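Local coordinates for protein serine protease MT3772 (Mycobacterium tuberculosis, PDB 3K6Y) that is a membrane-associated serine protease, here represented by its trypsin-like protease domain, that probably lets the bacterium withstand oxidative and acid stress, at residues 47-52 / 81-86; 129-134 / 145-150; 196-201 / 209-214. All coordinates share one frame; numbering follows the deposited sequence.

Contact 1. Residues 47-52 / 81-86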
loop_
_atom_site.group_PDB
_atom_site.type_symbol
_atom_site.label_atom_id
_atom_site.label_comp_id
_atom_site.label_asym_id
_atom_site.label_seq_id
_atom_site.Cartn_x
_atom_site.Cartn_y
_atom_site.Cartn_z
ATOM N N ILE A 47 -19.318 -5.798 1.190
ATOM C CA ILE A 47 -18.328 -4.765 1.496
ATOM C C ILE A 47 -18.386 -3.703 0.407
ATOM O O ILE A 47 -18.395 -4.012 -0.763
ATOM C CB ILE A 47 -16.931 -5.369 1.603
ATOM C CG1 ILE A 47 -17.020 -6.506 2.652
ATOM C CG2 ILE A 47 -15.922 -4.302 2.030
ATOM C CD1 ILE A 47 -15.780 -7.169 3.086
ATOM N N ARG A 48 -18.466 -2.457 0.823
ATOM C CA ARG A 48 -18.411 -1.334 -0.117
ATOM C C ARG A 48 -17.295 -0.408 0.324
ATOM O O ARG A 48 -17.285 0.076 1.457
ATOM C CB ARG A 48 -19.735 -0.571 -0.110
ATOM C CG ARG A 48 -19.827 0.535 -1.118
ATOM C CD ARG A 48 -21.276 1.024 -1.169
ATOM N NE ARG A 48 -21.370 2.313 -1.850
ATOM C CZ ARG A 48 -21.962 2.504 -3.020
ATOM N NH1 ARG A 48 -22.552 1.488 -3.648
ATOM N NH2 ARG A 48 -21.977 3.719 -3.549
ATOM N N SER A 49 -16.370 -0.138 -0.588
ATOM C CA SER A 49 -15.174 0.654 -0.274
ATOM C C SER A 49 -15.099 1.846 -1.207
ATOM O O SER A 49 -15.076 1.690 -2.438
ATOM C CB SER A 49 -13.923 -0.200 -0.393
ATOM O OG SER A 49 -14.041 -1.371 0.438
ATOM N N LEU A 50 -15.075 3.041 -0.641
ATOM C CA LEU A 50 -14.925 4.269 -1.434
ATOM C C LEU A 50 -13.453 4.414 -1.728
ATOM O O LEU A 50 -12.622 4.394 -0.811
ATOM C CB LEU A 50 -15.421 5.485 -0.651
ATOM C CG LEU A 50 -16.845 5.360 -0.110
ATOM C CD1 LEU A 50 -17.225 6.638 0.601
ATOM C CD2 LEU A 50 -17.844 5.021 -1.221
ATOM N N ALA A 51 -13.121 4.568 -3.005
ATOM C CA ALA A 51 -11.729 4.643 -3.419
ATOM C C ALA A 51 -11.525 5.825 -4.372
ATOM O O ALA A 51 -11.219 5.640 -5.558
ATOM C CB ALA A 51 -11.276 3.331 -4.049
ATOM N N PRO A 52 -11.653 7.041 -3.834
ATOM C CA PRO A 52 -11.427 8.217 -4.699
ATOM C C PRO A 52 -10.023 8.249 -5.324
ATOM O O PRO A 52 -9.880 8.774 -6.429
ATOM C CB PRO A 52 -11.666 9.407 -3.752
ATOM C CG PRO A 52 -11.525 8.848 -2.345
ATOM C CD PRO A 52 -12.054 7.432 -2.471
ATOM N N ASN A 81 -10.355 4.534 0.950
ATOM C CA ASN A 81 -10.202 5.292 2.192
ATOM C C ASN A 81 -11.417 5.234 3.107
ATOM O O ASN A 81 -11.427 5.893 4.145
ATOM C CB ASN A 81 -9.756 6.739 1.954
ATOM C CG ASN A 81 -10.828 7.580 1.340
ATOM O OD1 ASN A 81 -11.902 7.098 0.968
ATOM N ND2 ASN A 81 -10.547 8.881 1.230
ATOM N N ASN A 82 -12.401 4.408 2.755
ATOM C CA ASN A 82 -13.562 4.210 3.602
ATOM C C ASN A 82 -14.148 2.852 3.275
ATOM O O ASN A 82 -14.356 2.555 2.097
ATOM C CB ASN A 82 -14.606 5.313 3.367
ATOM C CG ASN A 82 -15.770 5.197 4.306
ATOM O OD1 ASN A 82 -16.805 4.636 3.946
ATOM N ND2 ASN A 82 -15.595 5.670 5.529
ATOM N N VAL A 83 -14.414 2.031 4.296
ATOM C CA VAL A 83 -14.940 0.685 4.075
ATOM C C VAL A 83 -16.177 0.514 4.938
ATOM O O VAL A 83 -16.136 0.797 6.133
ATOM C CB VAL A 83 -13.892 -0.381 4.431
ATOM C CG1 VAL A 83 -14.457 -1.800 4.253
ATOM C CG2 VAL A 83 -12.613 -0.214 3.613
ATOM N N THR A 84 -17.276 0.093 4.322
ATOM C CA THR A 84 -18.514 -0.181 5.043
ATOM C C THR A 84 -18.877 -1.648 4.839
ATOM O O THR A 84 -18.751 -2.185 3.736
ATOM C CB THR A 84 -19.659 0.711 4.527
ATOM O OG1 THR A 84 -19.258 2.084 4.660
ATOM C CG2 THR A 84 -20.934 0.506 5.338
ATOM N N VAL A 85 -19.324 -2.285 5.919
ATOM C CA VAL A 85 -19.803 -3.653 5.879
ATOM C C VAL A 85 -21.334 -3.627 6.026
ATOM O O VAL A 85 -21.856 -2.936 6.894
ATOM C CB VAL A 85 -19.154 -4.450 7.044
ATOM C CG1 VAL A 85 -19.885 -5.759 7.305
ATOM C CG2 VAL A 85 -17.659 -4.659 6.749
ATOM N N TYR A 86 -22.030 -4.379 5.180
ATOM C CA TYR A 86 -23.496 -4.446 5.280
ATOM C C TYR A 86 -23.901 -5.833 5.715
ATOM O O TYR A 86 -23.509 -6.820 5.091
ATOM C CB TYR A 86 -24.160 -4.135 3.946
ATOM C CG TYR A 86 -23.870 -2.743 3.491
ATOM C CD1 TYR A 86 -22.685 -2.463 2.812
ATOM C CD2 TYR A 86 -24.756 -1.700 3.742
ATOM C CE1 TYR A 86 -22.376 -1.196 2.390
ATOM C CE2 TYR A 86 -24.447 -0.394 3.299
ATOM C CZ TYR A 86 -23.245 -0.169 2.635
ATOM O OH TYR A 86 -22.900 1.091 2.180
HETATM O O HOH W 1 -17.927 2.707 2.232
HETATM O O HOH W 2 -20.442 3.183 1.213
#
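Asn81 and Asn82 both face Leu50, a classic beta bulge at one end of the antiparallel seam where strands 44-51 and 82-87 close the first six-stranded barrel of a chymotrypsin-like fold. The seam shows how a barrel is sealed by backbone bonds between strands distant in sequence. Asn81 N donates to Leu50 O at 2.9 Å, arriving nearly along the C=O axis. Asn82 takes the other half of the bulge: its O accepts from Leu50 N, a more bent bond with 144° at the hydrogen. Its side chain lies beside that of Leu50, both pointing the same way, and Leu50 CD1 rests 3.9 Å from Asn82 OD1. Asn82 OD1 accepts a hydrogen bond from a water that also donates to Arg48 O and is hydrogen-bonded to Thr84 OG1, so one water joins both strands. Val83 turns to the buried face with Ile47 and Ser49, where its CG1 meets Ile47 CG2 at 3.7 Å and its CG2 packs on Ser49 OG; Leu108 of strand 105-109 covers the same patch. Thr84 and Arg48 form a hydrogen-bonded pair, each N donating to the other's O, and Arg48 N reaches Thr84 O at 2.9 Å with 172° at the hydrogen. Val85 pairs with Ile47 without hydrogen bonds, their CA atoms 4.8 Å apart. Tyr86 finishes the run: Arg48 CB lies at the edge of its ring, while the ring and guanidinium planes are 87° apart. The Arg48 chain, CG anti to the backbone N and extended as far as NE, carries the charged end to a salt bridge of NH1 with Glu59, whereas Lys46 makes a cation-pi contact with Tyr86. Nearer the backbone, Arg48 CB touches Tyr86 CE1 at 3.7 Å and Arg48 CD approaches Tyr86 OH.

Contact 2. Residues 129-134 / 145-150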
loop_
_atom_site.group_PDB
_atom_site.type_symbol
_atom_site.label_atom_id
_atom_site.label_comp_id
_atom_site.label_asym_id
_atom_site.label_seq_id
_atom_site.Cartn_x
_atom_site.Cartn_y
_atom_site.Cartn_z
ATOM N N ALA A 129 -16.133 -32.588 -5.087
ATOM C CA ALA A 129 -17.018 -32.234 -3.967
ATOM C C ALA A 129 -17.995 -31.117 -4.329
ATOM O O ALA A 129 -17.617 -30.154 -5.005
ATOM C CB ALA A 129 -16.207 -31.854 -2.741
ATOM N N ASP A 130 -19.250 -31.262 -3.887
ATOM C CA ASP A 130 -20.258 -30.202 -3.968
ATOM C C ASP A 130 -19.891 -29.102 -2.972
ATOM O O ASP A 130 -19.720 -29.353 -1.774
ATOM C CB ASP A 130 -21.658 -30.691 -3.562
ATOM C CG ASP A 130 -22.294 -31.643 -4.562
ATOM O OD1 ASP A 130 -22.112 -31.525 -5.789
ATOM O OD2 ASP A 130 -23.050 -32.526 -4.091
ATOM N N VAL A 131 -19.776 -27.884 -3.478
ATOM C CA VAL A 131 -19.438 -26.711 -2.665
ATOM C C VAL A 131 -20.244 -25.518 -3.183
ATOM O O VAL A 131 -20.857 -25.589 -4.255
ATOM C CB VAL A 131 -17.907 -26.449 -2.687
ATOM C CG1 VAL A 131 -17.146 -27.550 -1.901
ATOM C CG2 VAL A 131 -17.384 -26.356 -4.135
ATOM N N VAL A 132 -20.269 -24.429 -2.415
ATOM C CA VAL A 132 -21.080 -23.283 -2.785
ATOM C C VAL A 132 -20.284 -22.000 -2.597
ATOM O O VAL A 132 -19.664 -21.782 -1.561
ATOM C CB VAL A 132 -22.407 -23.192 -1.993
ATOM C CG1 VAL A 132 -23.382 -22.314 -2.719
ATOM C CG2 VAL A 132 -23.020 -24.586 -1.737
ATOM N N VAL A 133 -20.308 -21.153 -3.618
ATOM C CA VAL A 133 -19.744 -19.809 -3.545
ATOM C C VAL A 133 -20.837 -18.870 -3.043
ATOM O O VAL A 133 -21.929 -18.842 -3.604
ATOM C CB VAL A 133 -19.246 -19.353 -4.954
ATOM C CG1 VAL A 133 -18.966 -17.834 -5.018
ATOM C CG2 VAL A 133 -18.036 -20.159 -5.361
ATOM N N LEU A 134 -20.566 -18.129 -1.975
ATOM C CA LEU A 134 -21.565 -17.202 -1.435
ATOM C C LEU A 134 -21.071 -15.772 -1.568
ATOM O O LEU A 134 -19.960 -15.457 -1.131
ATOM C CB LEU A 134 -21.849 -17.508 0.038
ATOM C CG LEU A 134 -22.244 -18.947 0.352
ATOM C CD1 LEU A 134 -22.487 -19.063 1.855
ATOM C CD2 LEU A 134 -23.477 -19.354 -0.429
ATOM N N THR A 145 -23.869 -19.504 -5.494
ATOM C CA THR A 145 -23.441 -19.995 -6.800
ATOM C C THR A 145 -22.981 -21.431 -6.648
ATOM O O THR A 145 -21.978 -21.694 -5.999
ATOM C CB THR A 145 -22.324 -19.092 -7.370
ATOM O OG1 THR A 145 -22.851 -17.772 -7.535
ATOM C CG2 THR A 145 -21.811 -19.610 -8.710
ATOM N N PRO A 146 -23.712 -22.381 -7.249
ATOM C CA PRO A 146 -23.275 -23.769 -7.152
ATOM C C PRO A 146 -21.870 -23.980 -7.720
ATOM O O PRO A 146 -21.490 -23.350 -8.733
ATOM C CB PRO A 146 -24.315 -24.524 -7.982
ATOM C CG PRO A 146 -25.524 -23.641 -7.968
ATOM C CD PRO A 146 -24.985 -22.231 -7.970
ATOM N N ALA A 147 -21.101 -24.856 -7.096
ATOM C CA ALA A 147 -19.726 -25.071 -7.502
ATOM C C ALA A 147 -19.314 -26.507 -7.254
ATOM O O ALA A 147 -20.005 -27.248 -6.563
ATOM C CB ALA A 147 -18.775 -24.088 -6.775
ATOM N N ARG A 148 -18.196 -26.898 -7.849
ATOM C CA ARG A 148 -17.628 -28.215 -7.667
ATOM C C ARG A 148 -16.120 -28.088 -7.595
ATOM O O ARG A 148 -15.515 -27.397 -8.419
ATOM C CB ARG A 148 -18.070 -29.179 -8.783
ATOM C CG ARG A 148 -17.670 -30.611 -8.507
ATOM C CD ARG A 148 -18.170 -31.650 -9.553
ATOM N NE ARG A 148 -19.611 -31.559 -9.787
ATOM C CZ ARG A 148 -20.549 -32.085 -8.997
ATOM N NH1 ARG A 148 -20.218 -32.748 -7.891
ATOM N NH2 ARG A 148 -21.820 -31.926 -9.314
ATOM N N ILE A 149 -15.500 -28.758 -6.636
ATOM C CA ILE A 149 -14.048 -28.722 -6.509
ATOM C C ILE A 149 -13.405 -29.413 -7.704
ATOM O O ILE A 149 -13.794 -30.537 -8.064
ATOM C CB ILE A 149 -13.549 -29.427 -5.220
ATOM C CG1 ILE A 149 -14.088 -28.740 -3.952
ATOM C CG2 ILE A 149 -12.026 -29.511 -5.177
ATOM C CD1 ILE A 149 -13.504 -27.327 -3.690
ATOM N N ARG A 150 -12.407 -28.764 -8.315
ATOM C CA ARG A 150 -11.556 -29.448 -9.300
ATOM C C ARG A 150 -10.325 -30.027 -8.627
ATOM O O ARG A 150 -10.095 -31.229 -8.710
ATOM C CB ARG A 150 -11.140 -28.512 -10.438
ATOM C CG ARG A 150 -12.263 -27.945 -11.261
ATOM C CD ARG A 150 -11.663 -27.115 -12.376
ATOM N NE ARG A 150 -12.645 -26.391 -13.158
ATOM C CZ ARG A 150 -13.350 -26.908 -14.167
ATOM N NH1 ARG A 150 -13.222 -28.192 -14.484
ATOM N NH2 ARG A 150 -14.195 -26.159 -14.846
HETATM O O HOH W 3 -21.691 -29.397 -7.394
HETATM O O HOH W 4 -22.354 -34.118 -6.633
#
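The beta hairpin of strands 130-135 and 143-157, part of the second barrel, pairs Val131 with Ala147 and Val133 with Thr145 as hydrogen-bonded antiparallel partners. The Val133 pair is regular, with Thr145 N 2.8 Å from Val133 O. At Val131 the bonding is less regular: Ala147 N donates to Val131 O with only 132° at the hydrogen, and the return bond from Val131 N comes from well above the carbonyl plane of Ala147. On the buried face Val131 CG2 meets Ala147 CB at 3.7 Å, and the Val131 and Ile149 side chains cross at about a right angle.

On the other face Asp130 and Arg148 run side by side. Asp130 OD1 forms a salt bridge with Arg148 NH1 at 3.1 Å, the two planar groups turned 59° apart. One water bridges that same pair, and a second donates to both Asp130 OD1 and Ala147 O. A bend at chi3 (-52°) turns Arg148 NE off the extended line of the chain; NE donates to Ala25 O, NH1 to Gly128 O and NH2 to Ser26 O. The positive charge is thus probably shared among one carboxylate oxygen and three carbonyls, and the bonds to Ala25 and Ser26 tie the N-terminal arm to the barrel.

Contact 3. Residues 196-201 / 209-214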
loop_
_atom_site.group_PDB
_atom_site.type_symbol
_atom_site.label_atom_id
_atom_site.label_comp_id
_atom_site.label_asym_id
_atom_site.label_seq_id
_atom_site.Cartn_x
_atom_site.Cartn_y
_atom_site.Cartn_z
ATOM N N GLY A 196 -12.407 -21.912 1.926
ATOM C CA GLY A 196 -11.473 -20.906 1.455
ATOM C C GLY A 196 -12.182 -19.637 1.060
ATOM O O GLY A 196 -13.393 -19.496 1.288
ATOM N N VAL A 197 -11.406 -18.724 0.472
ATOM C CA VAL A 197 -11.878 -17.393 0.118
ATOM C C VAL A 197 -11.829 -17.248 -1.403
ATOM O O VAL A 197 -10.768 -17.349 -2.009
ATOM C CB VAL A 197 -10.995 -16.301 0.774
ATOM C CG1 VAL A 197 -11.559 -14.910 0.475
ATOM C CG2 VAL A 197 -10.888 -16.542 2.273
ATOM N N VAL A 198 -12.993 -17.035 -2.002
ATOM C CA VAL A 198 -13.106 -16.921 -3.454
ATOM C C VAL A 198 -12.450 -15.608 -3.881
ATOM O O VAL A 198 -12.786 -14.573 -3.322
ATOM C CB VAL A 198 -14.606 -16.900 -3.847
ATOM C CG1 VAL A 198 -14.761 -16.741 -5.361
ATOM C CG2 VAL A 198 -15.300 -18.179 -3.364
ATOM N N PHE A 199 -11.549 -15.630 -4.867
ATOM C CA PHE A 199 -10.845 -14.400 -5.243
ATOM C C PHE A 199 -10.802 -14.115 -6.727
ATOM O O PHE A 199 -10.512 -12.983 -7.124
ATOM C CB PHE A 199 -9.433 -14.334 -4.637
ATOM C CG PHE A 199 -8.416 -15.227 -5.295
ATOM C CD1 PHE A 199 -8.247 -16.545 -4.898
ATOM C CD2 PHE A 199 -7.585 -14.730 -6.295
ATOM C CE1 PHE A 199 -7.279 -17.367 -5.488
ATOM C CE2 PHE A 199 -6.617 -15.561 -6.913
ATOM C CZ PHE A 199 -6.465 -16.863 -6.500
ATOM N N GLY A 200 -11.063 -15.111 -7.562
ATOM C CA GLY A 200 -10.875 -14.871 -8.977
ATOM C C GLY A 200 -11.509 -15.889 -9.866
ATOM O O GLY A 200 -12.061 -16.890 -9.424
ATOM N N ALA A 201 -11.408 -15.601 -11.155
ATOM C CA ALA A 201 -11.944 -16.477 -12.191
ATOM C C ALA A 201 -10.885 -16.646 -13.272
ATOM O O ALA A 201 -10.005 -15.799 -13.440
ATOM C CB ALA A 201 -13.212 -15.867 -12.760
ATOM N N GLY A 209 -13.168 -21.085 -11.326
ATOM C CA GLY A 209 -12.897 -20.089 -10.293
ATOM C C GLY A 209 -11.688 -20.472 -9.473
ATOM O O GLY A 209 -11.261 -21.640 -9.464
ATOM N N PHE A 210 -11.167 -19.481 -8.746
ATOM C CA PHE A 210 -9.988 -19.653 -7.916
ATOM C C PHE A 210 -10.313 -19.222 -6.500
ATOM O O PHE A 210 -10.952 -18.171 -6.287
ATOM C CB PHE A 210 -8.835 -18.791 -8.414
ATOM C CG PHE A 210 -8.298 -19.220 -9.745
ATOM C CD1 PHE A 210 -7.341 -20.221 -9.819
ATOM C CD2 PHE A 210 -8.790 -18.666 -10.914
ATOM C CE1 PHE A 210 -6.836 -20.640 -11.053
ATOM C CE2 PHE A 210 -8.295 -19.080 -12.165
ATOM C CZ PHE A 210 -7.329 -20.077 -12.222
ATOM N N VAL A 211 -9.887 -20.048 -5.545
ATOM C CA VAL A 211 -10.225 -19.898 -4.131
ATOM C C VAL A 211 -8.972 -20.077 -3.288
ATOM O O VAL A 211 -8.283 -21.100 -3.418
ATOM C CB VAL A 211 -11.271 -20.965 -3.730
ATOM C CG1 VAL A 211 -11.654 -20.827 -2.264
ATOM C CG2 VAL A 211 -12.501 -20.875 -4.622
ATOM N N LEU A 212 -8.646 -19.107 -2.422
ATOM C CA LEU A 212 -7.527 -19.312 -1.500
ATOM C C LEU A 212 -7.925 -20.355 -0.491
ATOM O O LEU A 212 -9.010 -20.269 0.078
ATOM C CB LEU A 212 -7.203 -18.026 -0.740
ATOM C CG LEU A 212 -6.830 -16.798 -1.556
ATOM C CD1 LEU A 212 -6.794 -15.555 -0.683
ATOM C CD2 LEU A 212 -5.482 -17.014 -2.265
ATOM N N THR A 213 -7.073 -21.339 -0.224
ATOM C CA THR A 213 -7.492 -22.363 0.732
ATOM C C THR A 213 -7.572 -21.825 2.168
ATOM O O THR A 213 -6.927 -20.834 2.516
ATOM C CB THR A 213 -6.580 -23.614 0.718
ATOM O OG1 THR A 213 -5.320 -23.271 1.285
ATOM C CG2 THR A 213 -6.422 -24.200 -0.688
ATOM N N ALA A 214 -8.304 -22.544 3.019
ATOM C CA ALA A 214 -8.309 -22.211 4.434
ATOM C C ALA A 214 -6.884 -22.179 5.008
ATOM O O ALA A 214 -6.523 -21.278 5.758
ATOM C CB ALA A 214 -9.195 -23.193 5.219
#
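Phe199 sets one face of its ring against Phe210 CB and its CD1 side against Leu212. From CB the side chain starts in the crowded position, CG between the backbone N and the carbonyl carbon (chi1 75°), which brings Phe199 CG within 4.0 Å of Phe210 O. Next along, Phe199 CD1 comes nearer to Phe210 O, at 3.4 Å. Phe199 CD1 is also 3.6 Å from Leu212 CG, and Leu212 N sits at the ring edge, in its plane. CE1 meets both Leu212 CD2 and Phe210 CB. At the tip, Phe199 CZ touches Phe210 CB at 3.6 Å. Phe210 CB thus stands over the ring face in a CH-pi contact, 4.0 Å from the centroid of the Phe199 ring and 30° off its normal.

The backbone here carries an irregularity: strands 194-201 and 208-213 form an antiparallel hairpin of the second barrel, interrupted by a classic bulge in which Phe199 and Gly200 both face Phe210. Phe210 O is gripped by Phe199 N at 3.0 Å in an almost straight bond, and more weakly by Gly200 N at 3.3 Å. Beyond the bulge Gly200 O accepts from Phe210 N, and the edge of the Phe210 ring, through CD2 and CE2, rests on Ala201 C. In chymotrypsin-like proteases the strand in this place borders the substrate cleft; consistent with that, Phe199 O has a weak hydrogen bond with the OG of Ser183, the predicted catalytic serine. On the reverse face Val198 CG2 packs obliquely against Val211 CG2 at 4.1 Å.

Overall arrangement
The three contacts illustrate the two-barrel plan of trypsin-like proteases. Contact 1 seals the first barrel, while contacts 2 and 3 are two hairpins of the second. Contacts 1 and 2 lie on opposite sides of the chain's centre, their centres 28 Å apart, and contact 1 touches neither of the others. Contacts 2 and 3, with centres 11 Å apart, do meet: Val133 CG2 packs on Val198 CG2 at 3.9 Å. As in other trypsin-like proteases, the predicted triad of His75, Asp104 and Ser183 lies between the two barrels. The Phe199 side chain comes within about 4 Å of that of His75, whereas the side chains of Ile47 and Val133 each stay about 9 Å from that of Ser183.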